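Local atomic coordinates of conserved membrane protein (Chlamydia abortus, PDB entry 6GZU), a protein that combines deubiquitinating and acetylating activities as an effector that induces Golgi fragmentation, here seen as its zinc-binding, CE-clan catalytic part. Residues 36-41 against 88-93; 49-54 against 163-168; 60-63 against 68-71. All blocks are in the same frame, centred on the assembly; numbering follows the deposited sequence.

Contact 1. Residues 36-41 against 88-93; sequences DLFVPS and PHLADR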
loop_
_atom_site.group_PDB
_atom_site.type_symbol
_atom_site.label_atom_id
_atom_site.label_comp_id
_atom_site.label_asym_id
_atom_site.label_seq_id
_atom_site.Cartn_x
_atom_site.Cartn_y
_atom_site.Cartn_z
ATOM N N ASP A 36 -5.137 1.457 13.631
ATOM C CA ASP A 36 -5.297 0.148 12.996
ATOM C C ASP A 36 -4.510 0.023 11.702
ATOM O O ASP A 36 -4.506 -1.032 11.074
ATOM C CB ASP A 36 -6.762 -0.092 12.640
ATOM C CG ASP A 36 -7.615 -0.470 13.831
ATOM O OD1 ASP A 36 -7.061 -0.930 14.858
ATOM O OD2 ASP A 36 -8.852 -0.319 13.721
ATOM N N LEU A 37 -3.895 1.118 11.238
ATOM C CA LEU A 37 -3.211 1.082 9.951
ATOM C C LEU A 37 -1.770 0.649 10.090
ATOM O O LEU A 37 -1.001 1.290 10.820
ATOM C CB LEU A 37 -3.213 2.480 9.345
ATOM C CG LEU A 37 -2.475 2.659 8.018
ATOM C CD1 LEU A 37 -3.211 1.901 6.918
ATOM C CD2 LEU A 37 -2.316 4.162 7.622
ATOM N N PHE A 38 -1.408 -0.420 9.390
ATOM C CA PHE A 38 -0.039 -0.858 9.242
ATOM C C PHE A 38 0.598 -0.158 8.027
ATOM O O PHE A 38 0.091 -0.228 6.889
ATOM C CB PHE A 38 -0.019 -2.360 9.014
ATOM C CG PHE A 38 1.336 -2.924 8.759
ATOM C CD1 PHE A 38 1.832 -3.028 7.456
ATOM C CD2 PHE A 38 2.103 -3.426 9.800
ATOM C CE1 PHE A 38 3.064 -3.571 7.210
ATOM C CE2 PHE A 38 3.372 -3.983 9.544
ATOM C CZ PHE A 38 3.851 -4.032 8.268
ATOM N N VAL A 39 1.734 0.481 8.262
ATOM C CA VAL A 39 2.536 1.088 7.196
ATOM C C VAL A 39 3.715 0.158 6.911
ATOM O O VAL A 39 4.449 -0.211 7.830
ATOM C CB VAL A 39 3.053 2.416 7.691
ATOM C CG1 VAL A 39 3.968 3.092 6.601
ATOM C CG2 VAL A 39 1.851 3.310 8.088
ATOM N N PRO A 40 3.860 -0.278 5.648
ATOM C CA PRO A 40 4.917 -1.215 5.272
ATOM C C PRO A 40 6.267 -0.557 5.138
ATOM O O PRO A 40 6.453 0.602 5.522
ATOM C CB PRO A 40 4.443 -1.766 3.914
ATOM C CG PRO A 40 3.735 -0.578 3.288
ATOM C CD PRO A 40 3.012 0.093 4.499
ATOM N N SER A 41 7.225 -1.282 4.589
ATOM C CA SER A 41 8.619 -0.830 4.606
ATOM C C SER A 41 8.792 0.584 4.085
ATOM O O SER A 41 8.284 0.931 3.020
ATOM C CB SER A 41 9.435 -1.742 3.707
ATOM O OG SER A 41 10.725 -1.182 3.511
ATOM N N PRO A 88 11.320 1.504 11.219
ATOM C CA PRO A 88 11.638 2.224 12.460
ATOM C C PRO A 88 10.363 2.625 13.206
ATOM O O PRO A 88 10.386 2.769 14.429
ATOM C CB PRO A 88 12.365 3.470 11.953
ATOM C CG PRO A 88 11.842 3.660 10.508
ATOM C CD PRO A 88 11.652 2.262 10.000
ATOM N N HIS A 89 9.260 2.784 12.464
ATOM C CA HIS A 89 7.976 3.206 13.024
ATOM C C HIS A 89 7.273 2.065 13.782
ATOM O O HIS A 89 6.248 2.299 14.431
ATOM C CB HIS A 89 7.076 3.739 11.910
ATOM C CG HIS A 89 6.868 2.756 10.802
ATOM N ND1 HIS A 89 7.906 2.287 10.017
ATOM C CD2 HIS A 89 5.745 2.145 10.362
ATOM C CE1 HIS A 89 7.424 1.428 9.136
ATOM N NE2 HIS A 89 6.112 1.339 9.312
ATOM N N LEU A 90 7.788 0.839 13.665
ATOM C CA LEU A 90 7.201 -0.312 14.375
ATOM C C LEU A 90 8.025 -0.740 15.578
ATOM O O LEU A 90 7.617 -1.640 16.314
ATOM C CB LEU A 90 7.057 -1.526 13.449
ATOM C CG LEU A 90 6.130 -1.282 12.252
ATOM C CD1 LEU A 90 5.988 -2.533 11.378
ATOM C CD2 LEU A 90 4.759 -0.741 12.728
ATOM N N ALA A 91 9.164 -0.085 15.801
ATOM C CA ALA A 91 10.043 -0.406 16.932
ATOM C C ALA A 91 9.301 -0.420 18.283
ATOM O O ALA A 91 9.579 -1.255 19.152
ATOM C CB ALA A 91 11.231 0.550 16.987
ATOM N N ASP A 92 8.331 0.480 18.447
ATOM C CA ASP A 92 7.542 0.576 19.679
ATOM C C ASP A 92 6.060 0.164 19.527
ATOM O O ASP A 92 5.246 0.476 20.404
ATOM C CB ASP A 92 7.609 2.009 20.226
ATOM N N ARG A 93 5.702 -0.528 18.443
ATOM C CA ARG A 93 4.331 -1.030 18.253
ATOM C C ARG A 93 4.269 -2.555 18.359
ATOM O O ARG A 93 5.240 -3.263 18.098
ATOM C CB ARG A 93 3.757 -0.738 16.843
ATOM C CG ARG A 93 3.965 0.624 16.218
ATOM C CD ARG A 93 3.096 1.688 16.824
ATOM N NE ARG A 93 1.655 1.443 16.828
ATOM C CZ ARG A 93 0.809 1.843 15.878
ATOM N NH1 ARG A 93 1.244 2.464 14.781
ATOM N NH2 ARG A 93 -0.489 1.616 16.022
HETATM O O HOH W 1 -1.126 3.017 13.072
#
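Val-39 and His-89 are the residues of 36-41 and 88-93 whose CA atoms come nearest, yet these stay 8.2 Å apart, so the two chains meet through side chains and not as paired strands. The first segment is extended, with a short strand at 37-38; the second is a loop that closes in a type I beta turn from Leu-90 to Arg-93. The gap is spanned chiefly by the imidazole of His-89, whose NE2 donates to Val-39 O at 2.7 Å. The N-H points almost straight at the oxygen (179°), and that oxygen lies in the ring plane, although the donor stands above the carbonyl plane of Val-39. The same nitrogen lies 3.6 Å from Val-39 CB, the two side chains passing at a slant. Beside it, Leu-90 CD1 reaches Phe-38 CE2 at 3.5 Å, the two side chains crossing at about a right angle. Water 1 accepts from Arg-93 NH1 and probably donates to Leu-37 O, though other acceptors may compete for its protons. The contact is buried: strand 100-107 lies along strand 37-38, where Phe-38 stacks on Tyr-101 and also meets the zinc ligand His-80, while helix 20-33 packs against Val-39 and His-89, and helix 252-257 against Pro-88 and His-89.

Contact 2. Residues 49-54 against 163-168; sequences FSIERA and DPALNS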
loop_
_atom_site.group_PDB
_atom_site.type_symbol
_atom_site.label_atom_id
_atom_site.label_comp_id
_atom_site.label_asym_id
_atom_site.label_seq_id
_atom_site.Cartn_x
_atom_site.Cartn_y
_atom_site.Cartn_z
ATOM N N PHE A 49 5.280 -8.108 -8.603
ATOM C CA PHE A 49 5.967 -9.377 -8.380
ATOM C C PHE A 49 6.282 -9.613 -6.917
ATOM O O PHE A 49 6.460 -10.759 -6.534
ATOM C CB PHE A 49 7.257 -9.460 -9.207
ATOM C CG PHE A 49 7.035 -9.424 -10.680
ATOM C CD1 PHE A 49 6.376 -10.441 -11.309
ATOM C CD2 PHE A 49 7.495 -8.366 -11.427
ATOM C CE1 PHE A 49 6.155 -10.410 -12.673
ATOM C CE2 PHE A 49 7.309 -8.340 -12.794
ATOM C CZ PHE A 49 6.650 -9.370 -13.435
ATOM N N SER A 50 6.341 -8.555 -6.108
ATOM C CA SER A 50 6.782 -8.704 -4.718
ATOM C C SER A 50 5.685 -8.459 -3.710
ATOM O O SER A 50 5.850 -8.788 -2.517
ATOM C CB SER A 50 7.963 -7.797 -4.422
ATOM O OG SER A 50 7.515 -6.456 -4.406
ATOM N N ILE A 51 4.530 -7.953 -4.142
ATOM C CA ILE A 51 3.485 -7.553 -3.179
ATOM C C ILE A 51 2.931 -8.756 -2.381
ATOM O O ILE A 51 2.726 -8.622 -1.193
ATOM C CB ILE A 51 2.349 -6.728 -3.889
ATOM C CG1 ILE A 51 1.261 -6.293 -2.922
ATOM C CG2 ILE A 51 1.718 -7.524 -5.032
ATOM C CD1 ILE A 51 1.712 -5.368 -1.785
ATOM N N GLU A 52 2.739 -9.924 -2.996
ATOM C CA GLU A 52 2.153 -11.023 -2.235
ATOM C C GLU A 52 3.109 -11.436 -1.097
ATOM O O GLU A 52 2.676 -11.655 0.056
ATOM C CB GLU A 52 1.826 -12.215 -3.128
ATOM C CG GLU A 52 1.367 -13.431 -2.320
ATOM C CD GLU A 52 1.047 -14.586 -3.209
ATOM O OE1 GLU A 52 1.688 -14.774 -4.280
ATOM O OE2 GLU A 52 0.137 -15.350 -2.854
ATOM N N ARG A 53 4.395 -11.591 -1.427
ATOM C CA ARG A 53 5.395 -11.977 -0.402
ATOM C C ARG A 53 5.438 -10.929 0.713
ATOM O O ARG A 53 5.518 -11.281 1.910
ATOM C CB ARG A 53 6.778 -12.196 -1.045
ATOM C CG ARG A 53 7.919 -12.560 -0.113
ATOM C CD ARG A 53 7.763 -13.921 0.487
ATOM N NE ARG A 53 7.726 -14.975 -0.532
ATOM C CZ ARG A 53 8.794 -15.616 -1.022
ATOM N NH1 ARG A 53 10.031 -15.313 -0.602
ATOM N NH2 ARG A 53 8.617 -16.568 -1.943
ATOM N N ALA A 54 5.344 -9.643 0.373
ATOM C CA ALA A 54 5.365 -8.597 1.388
ATOM C C ALA A 54 4.177 -8.687 2.340
ATOM O O ALA A 54 4.316 -8.607 3.592
ATOM C CB ALA A 54 5.444 -7.197 0.739
ATOM N N ASP A 163 -3.479 -8.871 -11.684
ATOM C CA ASP A 163 -4.572 -9.734 -11.188
ATOM C C ASP A 163 -4.102 -11.016 -10.464
ATOM O O ASP A 163 -4.705 -11.363 -9.451
ATOM C CB ASP A 163 -5.607 -10.083 -12.287
ATOM C CG ASP A 163 -6.433 -8.887 -12.710
ATOM O OD1 ASP A 163 -6.270 -7.803 -12.112
ATOM O OD2 ASP A 163 -7.243 -9.016 -13.653
ATOM N N PRO A 164 -3.049 -11.709 -10.967
ATOM C CA PRO A 164 -2.681 -12.939 -10.234
ATOM C C PRO A 164 -2.236 -12.584 -8.842
ATOM O O PRO A 164 -2.548 -13.309 -7.869
ATOM C CB PRO A 164 -1.506 -13.468 -11.024
ATOM C CG PRO A 164 -1.793 -13.036 -12.408
ATOM C CD PRO A 164 -2.393 -11.652 -12.292
ATOM N N ALA A 165 -1.536 -11.463 -8.688
ATOM C CA ALA A 165 -1.080 -11.060 -7.358
ATOM C C ALA A 165 -2.279 -10.744 -6.419
ATOM O O ALA A 165 -2.344 -11.237 -5.273
ATOM C CB ALA A 165 -0.080 -9.864 -7.468
ATOM N N LEU A 166 -3.246 -9.942 -6.891
ATOM C CA LEU A 166 -4.396 -9.586 -6.049
ATOM C C LEU A 166 -5.143 -10.843 -5.654
ATOM O O LEU A 166 -5.572 -10.978 -4.504
ATOM C CB LEU A 166 -5.341 -8.629 -6.783
ATOM C CG LEU A 166 -4.706 -7.270 -7.167
ATOM C CD1 LEU A 166 -5.763 -6.507 -7.942
ATOM C CD2 LEU A 166 -4.218 -6.483 -5.957
ATOM N N ASN A 167 -5.340 -11.755 -6.606
ATOM C CA ASN A 167 -6.209 -12.912 -6.373
ATOM C C ASN A 167 -5.500 -13.960 -5.573
ATOM O O ASN A 167 -6.147 -14.686 -4.790
ATOM C CB ASN A 167 -6.778 -13.434 -7.705
ATOM C CG ASN A 167 -7.795 -12.508 -8.246
ATOM O OD1 ASN A 167 -7.493 -11.617 -9.114
ATOM N ND2 ASN A 167 -8.994 -12.621 -7.736
ATOM N N SER A 168 -4.175 -14.039 -5.705
ATOM C CA SER A 168 -3.453 -14.994 -4.895
ATOM C C SER A 168 -3.445 -14.519 -3.429
ATOM O O SER A 168 -3.672 -15.320 -2.500
ATOM C CB SER A 168 -2.058 -15.175 -5.451
ATOM O OG SER A 168 -1.414 -16.253 -4.841
#
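The carboxylate of Glu-52 is the flat group that meets Ser-168 across this helix pair. It is approached neither over a face nor exactly at an edge: Ser-168 OG donates to Glu-52 OE2 at 2.7 Å from the syn side, 34° out of the carboxylate plane. Glu-52 gets there by stretching. With CG opposite the backbone N (chi1 173°) and the chain extended beyond it, the acid crosses the gap between the helices. Its OE2 also forms a salt bridge with Arg-172, one turn further along the partner helix, so one oxygen is gripped by a hydroxyl and a guanidinium; the positive charge would probably help keep the acid ionised. Beneath this polar bridge, Ile-51 CG2 touches Ala-165 CB at 3.8 Å, and the small alanine lets the backbones come to 6.1 Å between the CA atoms of Glu-52 and Ala-165. Ile-51 continues inward onto Tyr-103 and Leu-105 of strand 100-107, while Leu-166 packs on strand 188-191. The result is a two-helix contact over the central mixed sheet: helix 51-58 and helix 159-174, the latter within the Ulp1-like catalytic region, meet through an apolar inner pair and a polar outer one, away from the zinc site.

Contact 3. Residues 60-63 against 68-71; sequences HLYD and SVLD. With ZN (zinc ion), chain C.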
loop_
_atom_site.group_PDB
_atom_site.type_symbol
_atom_site.label_atom_id
_atom_site.label_comp_id
_atom_site.label_asym_id
_atom_site.label_seq_id
_atom_site.Cartn_x
_atom_site.Cartn_y
_atom_site.Cartn_z
ATOM N N HIS A 60 2.902 -12.327 9.175
ATOM C CA HIS A 60 3.611 -13.486 9.776
ATOM C C HIS A 60 3.172 -14.837 9.250
ATOM O O HIS A 60 3.145 -15.830 10.003
ATOM C CB HIS A 60 3.538 -13.406 11.306
ATOM C CG HIS A 60 3.882 -12.039 11.822
ATOM N ND1 HIS A 60 2.927 -11.103 12.170
ATOM C CD2 HIS A 60 5.072 -11.416 11.962
ATOM C CE1 HIS A 60 3.518 -9.989 12.580
ATOM N NE2 HIS A 60 4.821 -10.153 12.468
ATOM N N LEU A 61 2.834 -14.862 7.963
ATOM C CA LEU A 61 2.423 -16.053 7.264
ATOM C C LEU A 61 3.484 -16.582 6.324
ATOM O O LEU A 61 3.198 -17.441 5.492
ATOM C CB LEU A 61 1.151 -15.768 6.482
ATOM C CG LEU A 61 -0.071 -15.547 7.384
ATOM C CD1 LEU A 61 -1.201 -14.976 6.571
ATOM C CD2 LEU A 61 -0.485 -16.823 8.035
ATOM N N TYR A 62 4.731 -16.163 6.473
ATOM C CA TYR A 62 5.749 -16.666 5.560
ATOM C C TYR A 62 6.977 -17.171 6.307
ATOM O O TYR A 62 7.527 -16.463 7.134
ATOM C CB TYR A 62 6.136 -15.588 4.532
ATOM C CG TYR A 62 7.020 -16.196 3.494
ATOM C CD1 TYR A 62 6.495 -17.091 2.561
ATOM C CD2 TYR A 62 8.393 -15.967 3.498
ATOM C CE1 TYR A 62 7.300 -17.707 1.632
ATOM C CE2 TYR A 62 9.210 -16.583 2.579
ATOM C CZ TYR A 62 8.656 -17.457 1.649
ATOM O OH TYR A 62 9.452 -18.076 0.713
ATOM N N ASP A 63 7.405 -18.402 6.032
ATOM C CA ASP A 63 8.555 -18.975 6.739
ATOM C C ASP A 63 9.755 -18.935 5.808
ATOM O O ASP A 63 9.865 -19.764 4.912
ATOM C CB ASP A 63 8.248 -20.426 7.166
ATOM C CG ASP A 63 9.437 -21.125 7.838
ATOM O OD1 ASP A 63 10.428 -21.401 7.134
ATOM O OD2 ASP A 63 9.375 -21.432 9.055
ATOM N N SER A 68 8.276 -21.140 2.759
ATOM C CA SER A 68 6.915 -21.630 2.646
ATOM C C SER A 68 5.879 -20.686 3.269
ATOM O O SER A 68 6.144 -19.996 4.264
ATOM C CB SER A 68 6.801 -23.022 3.249
ATOM O OG SER A 68 7.177 -23.018 4.614
ATOM N N VAL A 69 4.701 -20.673 2.653
ATOM C CA VAL A 69 3.530 -20.024 3.194
ATOM C C VAL A 69 3.018 -20.874 4.338
ATOM O O VAL A 69 2.898 -22.102 4.223
ATOM C CB VAL A 69 2.409 -19.914 2.134
ATOM C CG1 VAL A 69 1.150 -19.251 2.717
ATOM C CG2 VAL A 69 2.917 -19.184 0.876
ATOM N N LEU A 70 2.688 -20.195 5.426
ATOM C CA LEU A 70 2.115 -20.805 6.598
ATOM C C LEU A 70 0.578 -20.761 6.550
ATOM O O LEU A 70 -0.029 -19.893 5.912
ATOM C CB LEU A 70 2.630 -20.077 7.834
ATOM C CG LEU A 70 4.159 -20.038 7.918
ATOM C CD1 LEU A 70 4.663 -19.262 9.150
ATOM C CD2 LEU A 70 4.752 -21.467 7.903
ATOM N N ASP A 71 -0.029 -21.721 7.240
ATOM C CA ASP A 71 -1.482 -21.844 7.383
ATOM C C ASP A 71 -2.020 -20.981 8.508
ATOM O O ASP A 71 -3.221 -20.766 8.631
ATOM C CB ASP A 71 -1.820 -23.298 7.710
ATOM C CG ASP A 71 -1.186 -24.272 6.735
ATOM O OD1 ASP A 71 -1.373 -24.090 5.502
ATOM O OD2 ASP A 71 -0.485 -25.202 7.199
HETATM ZN ZN ZN C . 5.959 -8.671 13.112
#
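Leu-70 and Leu-61 meet at the open end of a small antiparallel beta hairpin, strands 62-63 and 68-69, and the side chain of Leu-70 can be followed along the opposing chain. Its CB sits 3.6 Å from Leu-61 O, and CG stays close to the same carbonyl. With chi1 at -56° CG lies opposite its own carbonyl carbon, and from there the branches part: CD1 reaches back to His-60 O, whereas CD2 goes forward to Asp-63 CB at 3.7 Å. One leucine thus spans nearly the whole of 60-63. The backbone beneath it is held by Leu-70 N, which donates to Leu-61 O at 2.8 Å, nearly straight at the hydrogen but from above the carbonyl plane. Further along, Asp-63 and Ser-68 form the hydrogen-bonded pair: Asp-63 N gives to Ser-68 O at 2.7 Å, nearly in line with the C=O, and Ser-68 N returns a bond to Asp-63 O. Tyr-62 and Val-69 are the non-hydrogen-bonded pair between, and the tyrosine ring lies obliquely past the backbone, its CD1 3.4 Å from Ser-68 O. Asp-63 OD1 turns to the connecting loop, accepting from Thr-66 N, and so helps fix the hairpin turn. At the hairpin's root, His-60 has positive phi as the C-prime residue of a Schellman motif that ends helix 51-58, where its N bonds to Lys-57 O and Leu-61 N to Leu-56 O. The chain therefore passes from helix to hairpin through a zinc ligand. Cys-78, His-80 and Cys-95 supply the rest of the site, and His-60 NE2 binds the zinc ion at 2.0 Å.

How the contacts relate
The three contacts show how chemistry follows position in one chain. Contact 1 is buried, and its one direct hydrogen bond runs from a histidine to a carbonyl among apolar side chains; contacts 2 and 3 are partly buried, the one relying on a side-chain carboxylate and hydroxyl, the other on backbone pairing. Helix 51-58 joins the last two, leading directly into the hairpin, and they touch where Arg-53 CZ packs 3.1 Å from Tyr-62 OH. Contact 3 is nested inside the loops closed by both others. Contact 3 supplies a zinc ligand, and contact 1, its centre about 20 Å from that of contact 3, packs beside the site, whereas contact 2 lies away from it.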